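Local atomic coordinates of endoglucanase (Ruminococcus champanellensis, PDB entry 6WQV), a protein that probably hydrolyses internal beta-1,4-linkages of cellulose and, with broad specificity, of other plant cell-wall polysaccharides, as a family 5 endoglucanase. Residues A[105-108]-A[113-116]; A[10-15]-A[20-25]; A[291-296]-A[325-330]. One frame throughout, in Å; residues are numbered along the deposited sequence.

Interaction 1 of 3, residues A[105-108]-A[113-116]; sequences NYVI and YCIL
V107 and I108, on the last turn of helix 94-108, meet the strand at C114, with the tighter packing on the V107 side. One methyl of V107, CG1, fits against the strand: it lies 3.6 Å from C114 CB and 3.4 Å from Y113 O, so it touches both a side chain and the backbone just before it. With CG1 anti to the V107 backbone N (chi1 -180°), that branch is carried to the strand. The sulfur of C114 is a more distant neighbour, its SG 4.1 Å from V107 CG1. This is the return half of a beta-alpha-beta unit, strand 73-76, helix 94-108 and strand 113-117, in the eight-stranded TIM barrel; V107 also packs on V74 and on I63 of helix 60-68, while C114 touches V76 and L157 of the two flanking strands. I108 gives the looser side. It is partly exposed, its CB is not aimed at the strand, and only the terminal methyl reaches over, CD1 standing 3.9 Å from C114 CB. H156 is another neighbour of the I108 side chain.

Interaction 2 of 3, residues A[10-15]-A[20-25]; sequences QMRDLT and LDEITI
R12 and E22 face each other from opposite directions, guanidinium against carboxylate, in a salt bridge at the protein surface. The firm bond runs from R12 NH1 to E22 OE2, 2.8 Å long and nearly straight at 170°. OE2 lies almost in the guanidinium plane and is met on its syn side but somewhat out of the carboxylate plane, the two flat groups being turned 29° apart. R12 NH2 points to E22 OE1 as well, but the position of that oxygen is less certain, since it comes too close to Y113 OH. R12 NE has a second acid, forming a salt bridge with E155 OE2; the arginine is thus shared between two carboxylates. A bend at chi3 (-68°) turns the arginine's end toward E22, and L14 CD1 lies 3.5 Å above one guanidinium face, offset toward its rim. The bridge spans helix 16-22, the short helix that leads into strand 26-29, the first of the TIM barrel, and T15 holds the N-cap position of that helix. Its OG1 caps a backbone N of the first turn. L20 O receives a weak bond from I23 N. The N72 amide serves both sides of I23: its ND2 donates to E22 O and its OD1 accepts from T24 N. K235 NZ satisfies both L14 O and D13 OD1, the latter as a salt bridge.

Interaction 3 of 3, residues A[291-296]-A[325-330]; sequences ALNKNN and AFDTSG. With EDO (1,2-ethanediol), chain I.
The amide of N293 works at both ends, its nitrogen reaching across to F326 and its oxygen folding its own loop. N293 ND2 donates to F326 O over 2.9 Å and at 167°, with the acceptor nearly in the amide plane but the N-H tilted 30° from the plane of the carbonyl. CG is swung anti to the backbone N (chi1 172°), which carries the amide toward the 325-330 loop. N293 OD1 accepts from N295 N at 2.9 Å, approached from above the carbonyl plane, and so closes an Asx turn. The second link is through solvent: one water donates to N295 OD1 and, at 2.8 Å, to D327 OD1. An ethanediol probably left from crystallisation takes the amides on both sides of the F326 carbonyl, F326 N to its O1 (2.8 Å) and D327 N to its O2 (2.6 Å). T328 OG1 then accepts from G330 N in an ST turn. These loops follow the seventh and eighth barrel strands at the substrate-binding end of the TIM barrel; A325 N bonds to N323 and L292 packs on F333, both of the glycan pocket, while the F326 side chain lies about 11 Å from a bound glucose unit. Replacing N293 by a leucine would probably leave F326 O without this donor and N295 N without its turn acceptor. Between the two segments, one direct bond and one water bridge carry the contact, so it depends on directional polar links more than on apolar packing.

Overall arrangement
The three contacts follow one another along the chain; none nests within or crosses another. Interaction 2 comes first, spanning most of helix 16-22 and closing the N-terminal segment just ahead of barrel strand 26-29. Interaction 1 closes the short turn 109-112, where helix 94-108 gives way to strand 113-117. The two touch through Y113, whose ring packs on I23 and whose hydroxyl lies close to R12, bringing the N-terminal segment against the start of the third barrel strand. Interaction 3 closes a longer loop that contains helix 297-313 and strand 318-322, joining two substrate-side loops; its centre is 27 Å from that of interaction 1 and 34 Å from that of interaction 2.

Interaction 1 of 3, residues A[105-108]-A[113-116]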
loop_
_atom_site.group_PDB
_atom_site.type_symbol
_atom_site.label_atom_id
_atom_site.label_comp_id
_atom_site.label_asym_id
_atom_site.label_seq_id
_atom_site.Cartn_x
_atom_site.Cartn_y
_atom_site.Cartn_z
ATOM N N ASN A 105 -0.373 -0.010 16.368
ATOM C CA ASN A 105 -0.283 -0.937 17.492
ATOM C C ASN A 105 -1.421 -1.953 17.496
ATOM O O ASN A 105 -1.224 -3.083 17.958
ATOM C CB ASN A 105 -0.212 -0.189 18.822
ATOM C CG ASN A 105 1.147 0.402 19.089
ATOM O OD1 ASN A 105 2.142 0.031 18.452
ATOM N ND2 ASN A 105 1.209 1.333 20.026
ATOM N N TYR A 106 -2.613 -1.589 17.007
ATOM C CA TYR A 106 -3.674 -2.594 16.896
ATOM C C TYR A 106 -3.185 -3.796 16.090
ATOM O O TYR A 106 -3.542 -4.950 16.374
ATOM C CB TYR A 106 -4.917 -2.042 16.183
ATOM C CG TYR A 106 -5.686 -0.907 16.823
ATOM C CD1 TYR A 106 -5.680 -0.686 18.190
ATOM C CD2 TYR A 106 -6.455 -0.066 16.029
ATOM C CE1 TYR A 106 -6.397 0.375 18.744
ATOM C CE2 TYR A 106 -7.174 0.973 16.567
ATOM C CZ TYR A 106 -7.142 1.196 17.922
ATOM O OH TYR A 106 -7.863 2.245 18.463
ATOM N N VAL A 107 -2.380 -3.532 15.055
ATOM C CA VAL A 107 -1.845 -4.567 14.176
ATOM C C VAL A 107 -0.656 -5.257 14.820
ATOM O O VAL A 107 -0.613 -6.490 14.937
ATOM C CB VAL A 107 -1.459 -3.932 12.820
ATOM C CG1 VAL A 107 -0.907 -4.975 11.869
ATOM C CG2 VAL A 107 -2.641 -3.182 12.202
ATOM N N ILE A 108 0.336 -4.470 15.250
ATOM C CA ILE A 108 1.565 -5.037 15.801
ATOM C C ILE A 108 1.268 -5.877 17.031
ATOM O O ILE A 108 1.843 -6.956 17.216
ATOM C CB ILE A 108 2.586 -3.917 16.085
ATOM C CG1 ILE A 108 3.067 -3.322 14.757
ATOM C CG2 ILE A 108 3.741 -4.431 16.943
ATOM C CD1 ILE A 108 3.947 -4.262 13.936
ATOM N N TYR A 113 2.022 -8.660 10.734
ATOM C CA TYR A 113 2.862 -7.750 9.960
ATOM C C TYR A 113 2.076 -6.494 9.630
ATOM O O TYR A 113 0.855 -6.526 9.440
ATOM C CB TYR A 113 3.364 -8.431 8.686
ATOM C CG TYR A 113 4.392 -9.475 9.034
ATOM C CD1 TYR A 113 4.015 -10.772 9.339
ATOM C CD2 TYR A 113 5.737 -9.144 9.113
ATOM C CE1 TYR A 113 4.950 -11.723 9.691
ATOM C CE2 TYR A 113 6.681 -10.086 9.466
ATOM C CZ TYR A 113 6.284 -11.371 9.753
ATOM O OH TYR A 113 7.232 -12.306 10.099
ATOM N N CYS A 114 2.786 -5.368 9.585
ATOM C CA CYS A 114 2.169 -4.075 9.349
ATOM C C CYS A 114 3.026 -3.292 8.369
ATOM O O CYS A 114 4.251 -3.238 8.516
ATOM C CB CYS A 114 2.040 -3.303 10.660
ATOM S SG CYS A 114 1.200 -1.728 10.510
ATOM N N ILE A 115 2.378 -2.698 7.372
ATOM C CA ILE A 115 3.021 -1.830 6.390
ATOM C C ILE A 115 2.467 -0.431 6.604
ATOM O O ILE A 115 1.251 -0.226 6.549
ATOM C CB ILE A 115 2.742 -2.308 4.961
ATOM C CG1 ILE A 115 3.357 -3.687 4.730
ATOM C CG2 ILE A 115 3.276 -1.301 3.939
ATOM C CD1 ILE A 115 2.693 -4.434 3.605
ATOM N N LEU A 116 3.357 0.521 6.861
ATOM C CA LEU A 116 3.014 1.921 7.078
ATOM C C LEU A 116 3.626 2.744 5.952
ATOM O O LEU A 116 4.826 2.615 5.682
ATOM C CB LEU A 116 3.594 2.375 8.420
ATOM C CG LEU A 116 3.435 3.852 8.777
ATOM C CD1 LEU A 116 1.953 4.159 8.923
ATOM C CD2 LEU A 116 4.187 4.198 10.037
#

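Interaction 2 of 3, residues A[10-15]-A[20-25]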
loop_
_atom_site.group_PDB
_atom_site.type_symbol
_atom_site.label_atom_id
_atom_site.label_comp_id
_atom_site.label_asym_id
_atom_site.label_seq_id
_atom_site.Cartn_x
_atom_site.Cartn_y
_atom_site.Cartn_z
ATOM N N GLN A 10 13.476 -6.369 20.427
ATOM C CA GLN A 10 14.398 -7.327 19.833
ATOM C C GLN A 10 13.902 -7.710 18.448
ATOM O O GLN A 10 12.715 -7.991 18.253
ATOM C CB GLN A 10 14.527 -8.577 20.696
ATOM C CG GLN A 10 15.523 -9.587 20.124
ATOM C CD GLN A 10 16.865 -8.962 19.764
ATOM O OE1 GLN A 10 17.274 -8.971 18.602
ATOM N NE2 GLN A 10 17.556 -8.421 20.760
ATOM N N MET A 11 14.816 -7.727 17.482
ATOM C CA MET A 11 14.443 -7.818 16.083
ATOM C C MET A 11 15.209 -8.931 15.394
ATOM O O MET A 11 16.430 -9.041 15.543
ATOM C CB MET A 11 14.743 -6.499 15.381
ATOM C CG MET A 11 14.309 -6.464 13.953
ATOM S SD MET A 11 14.652 -4.821 13.333
ATOM C CE MET A 11 14.157 -5.020 11.630
ATOM N N ARG A 12 14.485 -9.739 14.624
ATOM C CA ARG A 12 15.112 -10.745 13.784
ATOM C C ARG A 12 15.645 -10.058 12.535
ATOM O O ARG A 12 14.985 -9.183 11.969
ATOM C CB ARG A 12 14.088 -11.799 13.368
ATOM C CG ARG A 12 13.576 -12.670 14.507
ATOM C CD ARG A 12 12.625 -13.750 13.978
ATOM N NE ARG A 12 11.389 -13.154 13.478
ATOM C CZ ARG A 12 10.603 -13.685 12.546
ATOM N NH1 ARG A 12 10.912 -14.844 11.976
ATOM N NH2 ARG A 12 9.506 -13.041 12.177
ATOM N N ASP A 13 16.841 -10.447 12.126
ATOM C CA ASP A 13 17.479 -9.923 10.923
ATOM C C ASP A 13 17.159 -10.913 9.812
ATOM O O ASP A 13 17.835 -11.936 9.664
ATOM C CB ASP A 13 18.978 -9.809 11.151
ATOM C CG ASP A 13 19.684 -9.072 10.040
ATOM O OD1 ASP A 13 19.040 -8.713 9.031
ATOM O OD2 ASP A 13 20.901 -8.857 10.194
ATOM N N LEU A 14 16.116 -10.614 9.043
ATOM C CA LEU A 14 15.668 -11.475 7.964
ATOM C C LEU A 14 15.726 -10.734 6.640
ATOM O O LEU A 14 15.541 -9.512 6.583
ATOM C CB LEU A 14 14.220 -11.893 8.176
ATOM C CG LEU A 14 13.912 -12.658 9.456
ATOM C CD1 LEU A 14 12.414 -12.893 9.513
ATOM C CD2 LEU A 14 14.678 -13.952 9.502
ATOM N N THR A 15 15.941 -11.481 5.566
ATOM C CA THR A 15 15.885 -10.852 4.256
ATOM C C THR A 15 14.436 -10.566 3.860
ATOM O O THR A 15 13.475 -11.097 4.434
ATOM C CB THR A 15 16.483 -11.759 3.186
ATOM O OG1 THR A 15 15.627 -12.894 3.004
ATOM C CG2 THR A 15 17.861 -12.220 3.569
ATOM N N LEU A 20 8.692 -11.989 3.430
ATOM C CA LEU A 20 7.535 -12.229 2.575
ATOM C C LEU A 20 7.029 -13.660 2.704
ATOM O O LEU A 20 5.827 -13.908 2.538
ATOM C CB LEU A 20 7.870 -11.885 1.120
ATOM C CG LEU A 20 8.047 -10.389 0.856
ATOM C CD1 LEU A 20 8.738 -10.177 -0.497
ATOM C CD2 LEU A 20 6.736 -9.627 0.917
ATOM N N ASP A 21 7.910 -14.617 3.004
ATOM C CA ASP A 21 7.481 -16.002 3.173
ATOM C C ASP A 21 6.748 -16.231 4.489
ATOM O O ASP A 21 6.106 -17.273 4.652
ATOM C CB ASP A 21 8.660 -16.962 3.047
ATOM C CG ASP A 21 9.054 -17.197 1.599
ATOM O OD1 ASP A 21 8.236 -16.904 0.694
ATOM O OD2 ASP A 21 10.181 -17.676 1.364
ATOM N N GLU A 22 6.823 -15.286 5.419
ATOM C CA GLU A 22 6.018 -15.351 6.632
ATOM C C GLU A 22 4.648 -14.712 6.466
ATOM O O GLU A 22 3.736 -15.031 7.234
ATOM C CB GLU A 22 6.757 -14.673 7.782
ATOM C CG GLU A 22 8.121 -15.267 8.004
ATOM C CD GLU A 22 8.584 -15.142 9.430
ATOM O OE1 GLU A 22 8.039 -14.281 10.151
ATOM O OE2 GLU A 22 9.485 -15.909 9.832
ATOM N N ILE A 23 4.487 -13.810 5.497
ATOM C CA ILE A 23 3.181 -13.240 5.192
ATOM C C ILE A 23 2.312 -14.302 4.530
ATOM O O ILE A 23 2.783 -15.092 3.704
ATOM C CB ILE A 23 3.370 -11.999 4.297
ATOM C CG1 ILE A 23 4.081 -10.902 5.097
ATOM C CG2 ILE A 23 2.051 -11.539 3.736
ATOM C CD1 ILE A 23 4.328 -9.602 4.352
ATOM N N THR A 24 1.036 -14.353 4.923
ATOM C CA THR A 24 0.072 -15.244 4.278
ATOM C C THR A 24 -0.713 -14.447 3.236
ATOM O O THR A 24 -0.478 -14.587 2.032
ATOM C CB THR A 24 -0.850 -15.897 5.316
ATOM O OG1 THR A 24 -1.450 -14.899 6.146
ATOM C CG2 THR A 24 -0.067 -16.890 6.192
ATOM N N ILE A 25 -1.620 -13.596 3.706
ATOM C CA ILE A 25 -2.425 -12.700 2.875
ATOM C C ILE A 25 -2.689 -11.464 3.721
ATOM O O ILE A 25 -2.761 -11.540 4.952
ATOM C CB ILE A 25 -3.716 -13.410 2.398
ATOM C CG1 ILE A 25 -4.518 -12.512 1.448
ATOM C CG2 ILE A 25 -4.554 -13.846 3.599
ATOM C CD1 ILE A 25 -5.748 -13.187 0.855
#

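Interaction 3 of 3, residues A[291-296]-A[325-330]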
loop_
_atom_site.group_PDB
_atom_site.type_symbol
_atom_site.label_atom_id
_atom_site.label_comp_id
_atom_site.label_asym_id
_atom_site.label_seq_id
_atom_site.Cartn_x
_atom_site.Cartn_y
_atom_site.Cartn_z
ATOM N N ALA A 291 -11.593 -6.404 -6.388
ATOM C CA ALA A 291 -12.573 -6.352 -7.468
ATOM C C ALA A 291 -13.832 -5.705 -6.908
ATOM O O ALA A 291 -14.343 -6.135 -5.872
ATOM C CB ALA A 291 -12.900 -7.743 -8.027
ATOM N N LEU A 292 -14.308 -4.670 -7.589
ATOM C CA LEU A 292 -15.478 -3.931 -7.137
ATOM C C LEU A 292 -16.681 -4.843 -6.975
ATOM O O LEU A 292 -16.901 -5.762 -7.768
ATOM C CB LEU A 292 -15.863 -2.916 -8.206
ATOM C CG LEU A 292 -14.901 -1.775 -8.502
ATOM C CD1 LEU A 292 -15.181 -1.213 -9.889
ATOM C CD2 LEU A 292 -15.046 -0.685 -7.478
ATOM N N ASN A 293 -17.517 -4.533 -5.981
ATOM C CA ASN A 293 -18.810 -5.195 -5.894
ATOM C C ASN A 293 -19.705 -4.710 -7.027
ATOM O O ASN A 293 -20.064 -3.528 -7.078
ATOM C CB ASN A 293 -19.520 -4.906 -4.577
ATOM C CG ASN A 293 -20.944 -5.441 -4.581
ATOM O OD1 ASN A 293 -21.212 -6.504 -5.143
ATOM N ND2 ASN A 293 -21.863 -4.700 -3.982
ATOM N N LYS A 294 -20.080 -5.623 -7.924
ATOM C CA LYS A 294 -21.014 -5.350 -9.008
ATOM C C LYS A 294 -22.196 -6.308 -8.930
ATOM O O LYS A 294 -22.811 -6.647 -9.947
ATOM C CB LYS A 294 -20.314 -5.436 -10.366
ATOM C CG LYS A 294 -19.296 -4.321 -10.588
ATOM C CD LYS A 294 -18.487 -4.548 -11.855
ATOM C CE LYS A 294 -17.540 -3.388 -12.123
ATOM N NZ LYS A 294 -16.563 -3.711 -13.199
ATOM N N ASN A 295 -22.502 -6.767 -7.707
ATOM C CA ASN A 295 -23.606 -7.692 -7.459
ATOM C C ASN A 295 -23.434 -8.950 -8.306
ATOM O O ASN A 295 -24.369 -9.471 -8.917
ATOM C CB ASN A 295 -24.937 -6.977 -7.650
ATOM C CG ASN A 295 -25.040 -5.746 -6.753
ATOM O OD1 ASN A 295 -25.312 -4.640 -7.219
ATOM N ND2 ASN A 295 -24.776 -5.935 -5.459
ATOM N N ASN A 296 -22.204 -9.464 -8.264
ATOM C CA ASN A 296 -21.712 -10.484 -9.171
ATOM C C ASN A 296 -20.885 -11.500 -8.385
ATOM O O ASN A 296 -19.708 -11.717 -8.644
ATOM C CB ASN A 296 -20.854 -9.810 -10.250
ATOM C CG ASN A 296 -19.667 -8.975 -9.672
ATOM O OD1 ASN A 296 -19.680 -8.494 -8.527
ATOM N ND2 ASN A 296 -18.643 -8.787 -10.494
ATOM N N ALA A 325 -16.816 -0.008 1.752
ATOM C CA ALA A 325 -17.918 0.491 0.932
ATOM C C ALA A 325 -18.532 -0.673 0.161
ATOM O O ALA A 325 -17.820 -1.417 -0.516
ATOM C CB ALA A 325 -17.415 1.570 -0.036
ATOM N N PHE A 326 -19.854 -0.816 0.263
ATOM C CA PHE A 326 -20.570 -1.986 -0.250
ATOM C C PHE A 326 -21.541 -1.653 -1.368
ATOM O O PHE A 326 -21.458 -2.254 -2.445
ATOM C CB PHE A 326 -21.253 -2.734 0.928
ATOM C CG PHE A 326 -20.259 -3.154 1.957
ATOM C CD1 PHE A 326 -19.535 -4.315 1.790
ATOM C CD2 PHE A 326 -19.962 -2.327 3.029
ATOM C CE1 PHE A 326 -18.551 -4.669 2.694
ATOM C CE2 PHE A 326 -18.982 -2.676 3.936
ATOM C CZ PHE A 326 -18.270 -3.847 3.758
ATOM N N ASP A 327 -22.445 -0.705 -1.157
ATOM C CA ASP A 327 -23.485 -0.407 -2.133
ATOM C C ASP A 327 -23.578 1.093 -2.390
ATOM O O ASP A 327 -24.659 1.615 -2.670
ATOM C CB ASP A 327 -24.822 -0.996 -1.685
ATOM C CG ASP A 327 -24.754 -2.510 -1.500
ATOM O OD1 ASP A 327 -24.522 -3.228 -2.497
ATOM O OD2 ASP A 327 -24.915 -2.976 -0.352
ATOM N N THR A 328 -22.441 1.785 -2.323
ATOM C CA THR A 328 -22.380 3.212 -2.585
ATOM C C THR A 328 -22.319 3.476 -4.092
ATOM O O THR A 328 -22.199 2.561 -4.910
ATOM C CB THR A 328 -21.146 3.824 -1.917
ATOM O OG1 THR A 328 -19.974 3.494 -2.678
ATOM C CG2 THR A 328 -20.977 3.305 -0.490
ATOM N N SER A 329 -22.408 4.758 -4.453
ATOM C CA SER A 329 -22.263 5.187 -5.839
ATOM C C SER A 329 -20.803 5.306 -6.267
ATOM O O SER A 329 -20.537 5.639 -7.428
ATOM C CB SER A 329 -22.952 6.536 -6.035
ATOM O OG SER A 329 -22.370 7.506 -5.182
ATOM N N GLY A 330 -19.867 5.048 -5.364
ATOM C CA GLY A 330 -18.447 5.076 -5.641
ATOM C C GLY A 330 -17.866 3.690 -5.820
ATOM O O GLY A 330 -18.540 2.761 -6.281
HETATM C C1 EDO I . -22.475 1.290 2.660
HETATM O O1 EDO I . -21.239 0.922 2.041
HETATM C C2 EDO I . -23.605 0.485 2.031
HETATM O O2 EDO I . -23.653 0.806 0.637
HETATM O O HOH W 1 -24.434 -2.456 -5.160
#